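Local coordinates for outer membrane associated protein (Francisella tularensis subsp. tularensis, PDB 6U83), which carries an OmpA-like domain, here with D-alanine bound, and probably acts as a porin of the outer membrane, at residues 93-99 against 137-143. Numbering follows the deposited sequence.
Sequences SVTVKGY and KIITKGF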
ATOM      1  N   SER A  93       2.125  -4.333  13.438  1.00 93.91           N
ATOM      2  CA  SER A  93       2.771  -3.182  12.822  1.00 93.38           C
ATOM      3  C   SER A  93       2.722  -3.295  11.305  1.00 79.87           C
ATOM      4  O   SER A  93       2.634  -4.396  10.752  1.00 80.55           O
ATOM      5  CB  SER A  93       4.235  -3.045  13.272  1.00100.88           C
ATOM      6  OG  SER A  93       5.116  -3.614  12.316  1.00101.65           O
ATOM      7  N   VAL A  94       2.795  -2.141  10.640  1.00 70.40           N
ATOM      8  CA  VAL A  94       2.746  -2.046   9.184  1.00 78.75           C
ATOM      9  C   VAL A  94       3.864  -1.135   8.716  1.00 71.30           C
ATOM     10  O   VAL A  94       4.005  -0.014   9.214  1.00 74.08           O
ATOM     11  CB  VAL A  94       1.402  -1.493   8.677  1.00 79.19           C
ATOM     12  CG1 VAL A  94       1.361  -1.559   7.163  1.00 76.89           C
ATOM     13  CG2 VAL A  94       0.257  -2.252   9.271  1.00 93.04           C
ATOM     14  N   THR A  95       4.617  -1.583   7.724  1.00 67.19           N
ATOM     15  CA  THR A  95       5.635  -0.755   7.100  1.00 63.07           C
ATOM     16  C   THR A  95       5.061  -0.119   5.848  1.00 74.82           C
ATOM     17  O   THR A  95       4.597  -0.822   4.946  1.00 79.36           O
ATOM     18  CB  THR A  95       6.866  -1.584   6.765  1.00 65.20           C
ATOM     19  OG1 THR A  95       7.401  -2.105   7.985  1.00 82.13           O
ATOM     20  CG2 THR A  95       7.905  -0.712   6.080  1.00 64.09           C
ATOM     21  N   VAL A  96       5.104   1.209   5.792  1.00 81.83           N
ATOM     22  CA  VAL A  96       4.549   1.984   4.693  1.00 67.21           C
ATOM     23  C   VAL A  96       5.715   2.517   3.866  1.00 68.48           C
ATOM     24  O   VAL A  96       6.497   3.350   4.345  1.00 65.92           O
ATOM     25  CB  VAL A  96       3.665   3.121   5.215  1.00 69.23           C
ATOM     26  CG1 VAL A  96       3.167   3.949   4.073  1.00 77.94           C
ATOM     27  CG2 VAL A  96       2.503   2.547   6.001  1.00 61.90           C
ATOM     28  N   LYS A  97       5.833   2.053   2.621  1.00 61.96           N
ATOM     29  CA  LYS A  97       6.975   2.355   1.762  1.00 60.75           C
ATOM     30  C   LYS A  97       6.553   3.295   0.638  1.00 61.42           C
ATOM     31  O   LYS A  97       5.629   2.986  -0.119  1.00 60.80           O
ATOM     32  CB  LYS A  97       7.559   1.070   1.179  1.00 60.24           C
ATOM     33  CG  LYS A  97       7.996   0.072   2.229  1.00 69.00           C
ATOM     34  CD  LYS A  97       8.386  -1.224   1.569  1.00 73.03           C
ATOM     35  CE  LYS A  97       8.987  -2.174   2.575  1.00 97.64           C
ATOM     36  NZ  LYS A  97       9.397  -3.463   1.941  1.00105.12           N
ATOM     37  N   GLY A  98       7.260   4.412   0.506  1.00 57.63           N
ATOM     38  CA  GLY A  98       6.986   5.400  -0.513  1.00 50.18           C
ATOM     39  C   GLY A  98       7.987   5.337  -1.656  1.00 54.72           C
ATOM     40  O   GLY A  98       9.162   5.065  -1.449  1.00 61.53           O
ATOM     41  N   TYR A  99       7.514   5.620  -2.867  1.00 56.86           N
ATOM     42  CA  TYR A  99       8.368   5.552  -4.042  1.00 53.33           C
ATOM     43  C   TYR A  99       8.109   6.758  -4.937  1.00 56.72           C
ATOM     44  O   TYR A  99       7.123   7.495  -4.773  1.00 54.82           O
ATOM     45  CB  TYR A  99       8.141   4.256  -4.834  1.00 48.86           C
ATOM     46  CG  TYR A  99       8.431   3.002  -4.055  1.00 49.21           C
ATOM     47  CD1 TYR A  99       9.653   2.352  -4.187  1.00 54.99           C
ATOM     48  CD2 TYR A  99       7.487   2.462  -3.174  1.00 56.07           C
ATOM     49  CE1 TYR A  99       9.933   1.199  -3.464  1.00 62.22           C
ATOM     50  CE2 TYR A  99       7.762   1.292  -2.438  1.00 60.35           C
ATOM     51  CZ  TYR A  99       8.989   0.676  -2.595  1.00 62.81           C
ATOM     52  OH  TYR A  99       9.293  -0.467  -1.897  1.00 74.48           O
ATOM     53  N   LYS A 137       1.995   1.708  15.752  1.00102.19           N
ATOM     54  CA  LYS A 137       1.910   0.557  14.870  1.00 95.28           C
ATOM     55  C   LYS A 137       2.396   0.852  13.457  1.00 93.35           C
ATOM     56  O   LYS A 137       2.196   0.002  12.581  1.00 94.66           O
ATOM     57  CB  LYS A 137       0.467   0.041  14.813  1.00 90.68           C
ATOM     58  CG  LYS A 137      -0.125  -0.327  16.164  1.00 92.63           C
ATOM     59  CD  LYS A 137      -1.456  -1.052  16.007  1.00 94.17           C
ATOM     60  CE  LYS A 137      -2.137  -1.232  17.355  1.00104.18           C
ATOM     61  NZ  LYS A 137      -1.185  -1.685  18.431  1.00113.34           N
ATOM     62  N   ILE A 138       3.018   2.005  13.193  1.00 86.04           N
ATOM     63  CA  ILE A 138       3.253   2.442  11.817  1.00 88.85           C
ATOM     64  C   ILE A 138       4.706   2.845  11.633  1.00 83.24           C
ATOM     65  O   ILE A 138       5.226   3.679  12.379  1.00 91.47           O
ATOM     66  CB  ILE A 138       2.329   3.604  11.407  1.00 88.60           C
ATOM     67  CG1 ILE A 138       0.864   3.188  11.503  1.00 80.50           C
ATOM     68  CG2 ILE A 138       2.618   4.021   9.979  1.00 90.75           C
ATOM     69  CD1 ILE A 138      -0.090   4.337  11.302  1.00 76.12           C
ATOM     70  N   ILE A 139       5.343   2.271  10.616  1.00 79.26           N
ATOM     71  CA  ILE A 139       6.722   2.565  10.252  1.00 79.55           C
ATOM     72  C   ILE A 139       6.735   3.030   8.807  1.00 80.19           C
ATOM     73  O   ILE A 139       6.147   2.374   7.938  1.00 75.36           O
ATOM     74  CB  ILE A 139       7.631   1.337  10.416  1.00 78.40           C
ATOM     75  CG1 ILE A 139       7.556   0.798  11.845  1.00 90.44           C
ATOM     76  CG2 ILE A 139       9.052   1.689  10.011  1.00 72.75           C
ATOM     77  CD1 ILE A 139       6.619  -0.384  12.002  1.00103.35           C
ATOM     78  N   THR A 140       7.428   4.138   8.543  1.00 76.76           N
ATOM     79  CA  THR A 140       7.496   4.713   7.210  1.00 65.93           C
ATOM     80  C   THR A 140       8.929   4.687   6.692  1.00 71.16           C
ATOM     81  O   THR A 140       9.885   4.921   7.443  1.00 72.59           O
ATOM     82  CB  THR A 140       6.942   6.145   7.191  1.00 68.03           C
ATOM     83  OG1 THR A 140       7.782   7.016   7.953  1.00 77.99           O
ATOM     84  CG2 THR A 140       5.547   6.175   7.787  1.00 69.48           C
ATOM     85  N   LYS A 141       9.051   4.372   5.401  1.00 72.69           N
ATOM     86  CA  LYS A 141      10.294   4.312   4.648  1.00 65.29           C
ATOM     87  C   LYS A 141      10.073   4.961   3.292  1.00 68.68           C
ATOM     88  O   LYS A 141       9.035   4.745   2.656  1.00 74.51           O
ATOM     89  CB  LYS A 141      10.747   2.874   4.413  1.00 72.95           C
ATOM     90  CG  LYS A 141      11.387   2.145   5.578  1.00 80.84           C
ATOM     91  CD  LYS A 141      11.827   0.758   5.105  1.00 88.94           C
ATOM     92  CE  LYS A 141      12.982   0.173   5.926  1.00104.05           C
ATOM     93  NZ  LYS A 141      13.465  -1.134   5.348  1.00103.97           N
ATOM     94  N   GLY A 142      11.042   5.753   2.852  1.00 65.94           N
ATOM     95  CA  GLY A 142      11.072   6.291   1.499  1.00 68.68           C
ATOM     96  C   GLY A 142      12.166   5.610   0.704  1.00 67.81           C
ATOM     97  O   GLY A 142      13.179   5.198   1.260  1.00 72.76           O
ATOM     98  N   PHE A 143      11.953   5.464  -0.599  1.00 64.67           N
ATOM     99  CA  PHE A 143      12.944   4.817  -1.445  1.00 59.97           C
ATOM    100  C   PHE A 143      13.327   5.655  -2.652  1.00 62.15           C
ATOM    101  O   PHE A 143      14.195   5.235  -3.429  1.00 72.05           O
ATOM    102  CB  PHE A 143      12.433   3.447  -1.921  1.00 67.85           C
ATOM    103  CG  PHE A 143      12.337   2.420  -0.819  1.00 73.95           C
ATOM    104  CD1 PHE A 143      13.414   1.611  -0.520  1.00 82.30           C
ATOM    105  CD2 PHE A 143      11.172   2.270  -0.083  1.00 71.18           C
ATOM    106  CE1 PHE A 143      13.339   0.678   0.498  1.00 85.65           C
ATOM    107  CE2 PHE A 143      11.082   1.337   0.924  1.00 63.46           C
ATOM    108  CZ  PHE A 143      12.168   0.542   1.219  1.00 81.78           C
TER
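Phe143 and Tyr99 send their rings out side by side from two neighbouring parallel strands, 94-98 and 138-142; helix 110-130 joins these strands as a beta-alpha-beta crossover of the OmpA-like domain. The ring planes are nearly parallel, 9° apart, yet so slid against each other that they barely overlap: Phe143 CD2 lies over a face of the Tyr99 ring, 3.7 Å from Tyr99 CZ, and Tyr99 OH over a face of Phe143. Both rings have CG anti to the carbonyl carbon, beside the backbone N, which lets them point the same way. Tyr99 also meets Arg161 in a cation-pi contact, and its backbone O accepts a bond from Arg120, one of the residues of the D-alanine pocket. At the edge of the Phe143 ring, near its plane, Lys97 CB comes within 3.5 Å of Phe143 CE2; the extended lysine carries its methylenes past this ring edge and its ammonium beyond. Lys141 leaves from the same face as Lys97, their NZ atoms 5.8 Å apart, the like charges probably eased by solvent, since Lys141 is exposed and Lys97 partly so. On the other face, the buried Val94 and Val96, with Ile138 beside them, suit the helix-covered side of the sheet with their branched apolar chains: Val96 CG2 approaches Ile138 CG2, while Val124 and Ala125 of helix 110-130 pack against Val96 and Ile138. Gly98 and Gly142 pair farther along this face, where neither brings a side chain. Backbone bonds bind the strands throughout, and the final one, Phe143 N to Gly98 O at 2.9 Å, is bent to 138°, with that oxygen also lying in the plane of the Phe143 ring, 3.7 Å from CD2.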